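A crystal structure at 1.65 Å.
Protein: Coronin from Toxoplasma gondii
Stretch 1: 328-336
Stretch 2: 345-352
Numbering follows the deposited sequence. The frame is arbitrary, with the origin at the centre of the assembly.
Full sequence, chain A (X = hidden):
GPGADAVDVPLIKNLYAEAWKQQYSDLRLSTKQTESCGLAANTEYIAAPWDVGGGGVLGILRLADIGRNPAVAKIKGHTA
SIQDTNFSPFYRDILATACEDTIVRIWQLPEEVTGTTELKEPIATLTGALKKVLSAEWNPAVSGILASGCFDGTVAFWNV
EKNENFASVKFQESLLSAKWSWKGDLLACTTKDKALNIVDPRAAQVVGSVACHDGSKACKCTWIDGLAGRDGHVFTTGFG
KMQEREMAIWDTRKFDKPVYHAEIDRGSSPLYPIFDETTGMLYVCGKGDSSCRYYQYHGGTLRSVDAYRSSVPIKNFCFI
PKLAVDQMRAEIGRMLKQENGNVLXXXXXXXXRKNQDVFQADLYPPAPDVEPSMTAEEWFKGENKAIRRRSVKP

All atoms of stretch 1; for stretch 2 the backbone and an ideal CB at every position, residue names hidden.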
# COMPACT_ATOMS: atom_id res chain seq x y z
N MET A 328 8.74 10.43 -19.06
CA MET A 328 9.48 10.41 -20.32
C MET A 328 10.03 9.02 -20.64
O MET A 328 10.46 8.77 -21.77
CB MET A 328 10.61 11.44 -20.28
CG MET A 328 10.12 12.87 -20.35
SD MET A 328 9.02 13.18 -21.75
CE MET A 328 10.11 12.81 -23.13
N ARG A 329 10.00 8.12 -19.66
CA ARG A 329 10.45 6.75 -19.87
C ARG A 329 9.29 5.78 -20.06
O ARG A 329 9.49 4.57 -20.16
CB ARG A 329 11.32 6.29 -18.69
CG ARG A 329 12.66 7.01 -18.62
CD ARG A 329 13.65 6.24 -17.77
NE ARG A 329 13.18 6.11 -16.39
CZ ARG A 329 13.11 4.97 -15.72
NH1 ARG A 329 13.47 3.81 -16.26
NH2 ARG A 329 12.67 4.99 -14.47
N ALA A 330 8.07 6.33 -20.09
CA ALA A 330 6.85 5.52 -20.17
C ALA A 330 6.79 4.58 -18.97
O ALA A 330 6.24 3.48 -19.06
CB ALA A 330 6.78 4.74 -21.48
N GLU A 331 7.35 5.03 -17.86
CA GLU A 331 7.24 4.30 -16.60
C GLU A 331 5.86 4.54 -16.00
O GLU A 331 5.48 5.69 -15.79
CB GLU A 331 8.32 4.76 -15.61
CG GLU A 331 8.30 4.02 -14.28
CD GLU A 331 9.30 4.59 -13.29
OE1 GLU A 331 9.24 5.81 -13.01
OE2 GLU A 331 10.16 3.81 -12.81
N ILE A 332 5.10 3.48 -15.72
CA ILE A 332 3.78 3.66 -15.11
C ILE A 332 3.77 3.27 -13.63
O ILE A 332 2.90 3.70 -12.87
CB ILE A 332 2.69 2.88 -15.86
CG1 ILE A 332 2.87 1.37 -15.72
CG2 ILE A 332 2.66 3.29 -17.34
CD1 ILE A 332 1.67 0.59 -16.18
N GLY A 333 4.73 2.45 -13.22
CA GLY A 333 4.88 2.09 -11.83
C GLY A 333 6.32 1.75 -11.51
O GLY A 333 7.12 1.48 -12.41
N ARG A 334 6.65 1.77 -10.22
CA ARG A 334 7.99 1.39 -9.79
C ARG A 334 7.96 0.73 -8.43
O ARG A 334 7.40 1.27 -7.47
CB ARG A 334 8.93 2.61 -9.75
CG ARG A 334 10.40 2.23 -9.60
CD ARG A 334 11.28 3.45 -9.31
NE ARG A 334 11.00 4.57 -10.21
CZ ARG A 334 11.35 5.83 -9.96
NH1 ARG A 334 12.00 6.14 -8.84
NH2 ARG A 334 11.05 6.78 -10.82
N MET A 335 8.53 -0.47 -8.37
CA MET A 335 8.70 -1.18 -7.11
C MET A 335 10.08 -0.90 -6.54
O MET A 335 11.06 -0.84 -7.27
CB MET A 335 8.52 -2.68 -7.33
CG MET A 335 8.71 -3.52 -6.08
SD MET A 335 8.81 -5.28 -6.47
CE MET A 335 7.18 -5.58 -7.14
N LEU A 336 10.14 -0.72 -5.23
CA LEU A 336 11.40 -0.71 -4.50
C LEU A 336 11.47 -2.03 -3.78
O LEU A 336 10.65 -2.32 -2.91
CB LEU A 336 11.48 0.47 -3.53
CG LEU A 336 11.33 1.84 -4.20
CD1 LEU A 336 11.21 2.96 -3.17
CD2 LEU A 336 12.51 2.09 -5.13
N UNK A 345 16.42 -2.27 -4.45
CA UNK A 345 16.56 -2.42 -5.89
C UNK A 345 15.32 -1.88 -6.60
O UNK A 345 14.24 -2.47 -6.50
CB UNK A 345 16.79 -3.89 -6.26
N UNK A 346 15.46 -0.76 -7.32
CA UNK A 346 14.26 -0.29 -8.03
C UNK A 346 13.94 -1.14 -9.26
O UNK A 346 14.85 -1.58 -9.98
CB UNK A 346 14.44 1.17 -8.45
N UNK A 347 12.65 -1.35 -9.49
CA UNK A 347 12.17 -2.05 -10.68
C UNK A 347 11.13 -1.18 -11.36
O UNK A 347 10.08 -0.91 -10.78
CB UNK A 347 11.59 -3.42 -10.33
N UNK A 348 11.42 -0.74 -12.58
CA UNK A 348 10.46 0.04 -13.35
C UNK A 348 9.52 -0.89 -14.11
O UNK A 348 9.94 -1.94 -14.59
CB UNK A 348 11.18 0.98 -14.32
N UNK A 349 8.26 -0.48 -14.23
CA UNK A 349 7.32 -1.16 -15.11
C UNK A 349 6.96 -0.19 -16.22
O UNK A 349 6.36 0.86 -16.00
CB UNK A 349 6.08 -1.63 -14.36
N UNK A 350 7.36 -0.58 -17.43
CA UNK A 350 7.41 0.30 -18.58
C UNK A 350 6.59 -0.26 -19.73
O UNK A 350 6.68 -1.44 -20.05
CB UNK A 350 8.86 0.52 -19.02
N UNK A 351 5.78 0.60 -20.34
CA UNK A 351 5.09 0.23 -21.57
C UNK A 351 6.05 0.40 -22.75
O UNK A 351 6.55 1.49 -22.97
CB UNK A 351 3.83 1.07 -21.77
N UNK A 352 6.30 -0.69 -23.51
CA UNK A 352 7.21 -0.54 -24.64
C UNK A 352 6.58 0.28 -25.76
O UNK A 352 5.47 -0.02 -26.19
CB UNK A 352 7.63 -1.91 -25.17

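The two strands run antiparallel, at 161° between their directions. CB directions along the extended stretch 2 strand alternate between two sheet faces, one carrying Glu-331, Arg-334 and Leu-336, the other Met-335.

At position 345, CA-to-CB points away and the ideal CB has no atom of stretch 1 within 5.5 Å, so almost any residue would suit. It is Gln-345, whose NE2 donates a hydrogen bond to the O of 346 (3.0 Å).

Position 346 has phi -75° and psi 142°, which proline tolerates. In this non-hydrogen-bonded pair with Leu-336 its N owes stretch 1 nothing, and its ideal CB lies 4.0 Å from both Leu-336 CD2 and Arg-334 CD. A compact apolar residue fits: valine, alanine or proline. Pro-346 is deposited, its CB 4.0 Å from Leu-336 CD2.

Position 347 pairs with Met-335 through two backbone bonds, 347 N to Met-335 O (2.8 Å) and Met-335 N to 347 O (2.9 Å), which argues against proline. The CB joins the Met-335 face, where valine, leucine or isoleucine would all serve. Ile-347 places its CB 4.3 Å from Met-335 CB, while the end of the side chain leads away.

At position 348 the ideal CB sits 3.4 Å from Glu-331 OE2 and 4.1 Å from Arg-329 NH1. An acid would meet the carboxylate at close range; a small donor, serine or threonine, suits better. Ser-348 OG donates to Glu-331 OE2 at 2.6 Å, the same oxygen that receives Arg-334 NE (2.8 Å), so the hydroxyl joins an existing salt bridge.

Position 349 is bonded through its N to Gly-333 O and through its O to Ile-332 N, both 2.9 Å. Its CB points to the Met-335 face, where Gly-333 has no side chain; this leaves room for something large, aromatic or long aliphatic. Phe-349 (chi1 -57°) runs its ring past the glycine, and CE2 reaches Met-335 CB at 3.8 Å.

The register shifts by one between Glu-331 and Gly-333, a beta bulge, and position 350 pairs with Glu-331. Its ideal CB is 4.0 Å from Ala-330 O, with Ala-330 CB nearby, favouring valine or isoleucine. Ile-350 sets CG2 4.2 Å from Ala-330 CB.

Position 351 donates its N to Ala-330 O (3.2 Å), and its sideways CB lies 5.1 Å from Ile-332 CG2; a modest aliphatic fits. Val-351 CG2 approaches Ile-332 CG2 to 4.0 Å.

Position 352 points away and is unconstrained by stretch 1; phi -71° admits proline, and Pro-352 is deposited.

Stretch 2 (345-352) QPISFIVP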
# COMPACT_ATOMS: atom_id res chain seq x y z
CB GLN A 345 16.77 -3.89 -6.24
CG GLN A 345 16.77 -4.21 -7.73
CD GLN A 345 17.91 -3.54 -8.46
OE1 GLN A 345 19.07 -3.89 -8.27
NE2 GLN A 345 17.58 -2.56 -9.29
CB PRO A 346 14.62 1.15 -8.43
CG PRO A 346 15.86 1.48 -7.68
CD PRO A 346 16.56 0.20 -7.41
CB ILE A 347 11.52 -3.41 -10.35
CG1 ILE A 347 12.38 -4.24 -9.38
CG2 ILE A 347 11.25 -4.19 -11.63
CD1 ILE A 347 13.69 -4.69 -9.93
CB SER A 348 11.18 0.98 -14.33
OG SER A 348 11.81 2.06 -13.67
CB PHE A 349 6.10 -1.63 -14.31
CG PHE A 349 6.47 -2.54 -13.18
CD1 PHE A 349 6.64 -3.89 -13.39
CD2 PHE A 349 6.71 -2.03 -11.92
CE1 PHE A 349 7.02 -4.73 -12.36
CE2 PHE A 349 7.08 -2.86 -10.88
CZ PHE A 349 7.24 -4.21 -11.10
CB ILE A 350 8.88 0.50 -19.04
CG1 ILE A 350 9.66 1.26 -17.97
CG2 ILE A 350 8.94 1.27 -20.35
CD1 ILE A 350 11.14 1.09 -18.07
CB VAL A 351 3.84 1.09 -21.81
CG1 VAL A 351 3.15 0.68 -23.11
CG2 VAL A 351 2.89 0.97 -20.63
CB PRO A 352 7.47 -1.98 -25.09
CG PRO A 352 6.26 -2.73 -24.65
CD PRO A 352 5.80 -2.06 -23.38
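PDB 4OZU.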